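Serine protease inhibitor infestin (Triatoma infestans, PDB 2ERW) inhibits the clotting protease factor XIIa through this Kazal-type domain, one of the repeats of a longer, probably secreted protein. Local coordinates at residues A[28-31]-A[32-35]. Residues are numbered along the deposited sequence; the frame is centred on the assembly and turned at random. Where two conformers were deposited one is given.
Sequences MLNC and AAQT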
# COMPACT_ATOMS: atom_id res chain seq x y z
N MET A 28 3.06 -1.20 5.78
CA MET A 28 3.89 -0.54 4.79
C MET A 28 3.20 0.65 4.17
O MET A 28 3.85 1.61 3.85
CB MET A 28 4.26 -1.52 3.70
CG MET A 28 5.06 -2.62 4.27
SD MET A 28 6.73 -2.13 4.47
CE MET A 28 7.54 -3.72 4.56
N LEU A 29 1.88 0.60 4.03
CA LEU A 29 1.19 1.78 3.55
C LEU A 29 1.36 2.90 4.55
O LEU A 29 1.63 4.03 4.18
CB LEU A 29 -0.30 1.45 3.36
CG LEU A 29 -1.10 2.63 2.80
CD1 LEU A 29 -2.19 2.10 1.91
CD2 LEU A 29 -1.69 3.50 3.90
N ASN A 30 1.22 2.58 5.83
CA ASN A 30 1.38 3.63 6.81
C ASN A 30 2.78 4.19 6.80
O ASN A 30 3.00 5.39 6.95
CB ASN A 30 1.07 3.14 8.20
CG ASN A 30 1.15 4.27 9.18
OD1 ASN A 30 0.39 5.23 9.09
ND2 ASN A 30 2.14 4.21 10.06
N CYS A 31 3.76 3.32 6.63
CA CYS A 31 5.12 3.79 6.52
C CYS A 31 5.20 4.81 5.40
O CYS A 31 5.76 5.89 5.58
CB CYS A 31 6.00 2.62 6.18
SG CYS A 31 7.61 3.08 5.67
N ALA A 32 4.64 4.49 4.25
CA ALA A 32 4.69 5.41 3.13
C ALA A 32 3.92 6.68 3.44
O ALA A 32 4.33 7.77 3.05
CB ALA A 32 4.15 4.74 1.90
N ALA A 33 2.81 6.54 4.17
CA ALA A 33 1.97 7.69 4.51
C ALA A 33 2.73 8.64 5.39
O ALA A 33 2.50 9.84 5.36
CB ALA A 33 0.72 7.24 5.23
N GLN A 34 3.65 8.11 6.18
CA GLN A 34 4.36 8.93 7.14
C GLN A 34 5.65 9.48 6.59
O GLN A 34 6.19 10.45 7.14
CB GLN A 34 4.65 8.16 8.43
CG GLN A 34 3.44 7.65 9.20
CD GLN A 34 2.21 8.55 9.13
OE1 GLN A 34 1.12 8.08 8.82
NE2 GLN A 34 2.39 9.83 9.41
N THR A 35 6.16 8.89 5.51
CA THR A 35 7.52 9.20 5.07
C THR A 35 7.65 9.52 3.59
O THR A 35 8.60 10.18 3.18
CB THR A 35 8.49 8.04 5.38
OG1 THR A 35 8.07 6.87 4.67
CG2 THR A 35 8.50 7.74 6.87
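C31 and T35 meet one turn apart on helix 26-35, the single helix of this Kazal-type domain, and illustrate how a threonine side chain in a short helix can engage the backbone carbonyl four residues earlier. T35 OG1 gives its proton to C31 O at 2.7 Å, coming from above the carbonyl plane, 45° out of it. A chi1 of 62°, with OG1 between the backbone N and the carbonyl carbon of T35, points the hydroxyl back along the helix toward C31 O. C31 O also accepts a second, weak bond from Q34 N at 3.1 Å. The main acceptor for Q34 N is N30 O, at 2.9 Å. Earlier in the helix the bonding is regular: A32 N reaches M28 O, and A33 N reaches L29 O at 2.8 Å. L29 and A32 pack on Y23 of strand 22-23, which joins the helix to the small antiparallel sheet, while A32 also touches L40. The disulfide from C31 to C6 ties the helix to the N-terminal segment. On another flank the amides of N30 and Q34 lie near each other with their planes 36° apart, and both side chains also touch P5; here Q34 CG rests 3.2 Å from N30 O.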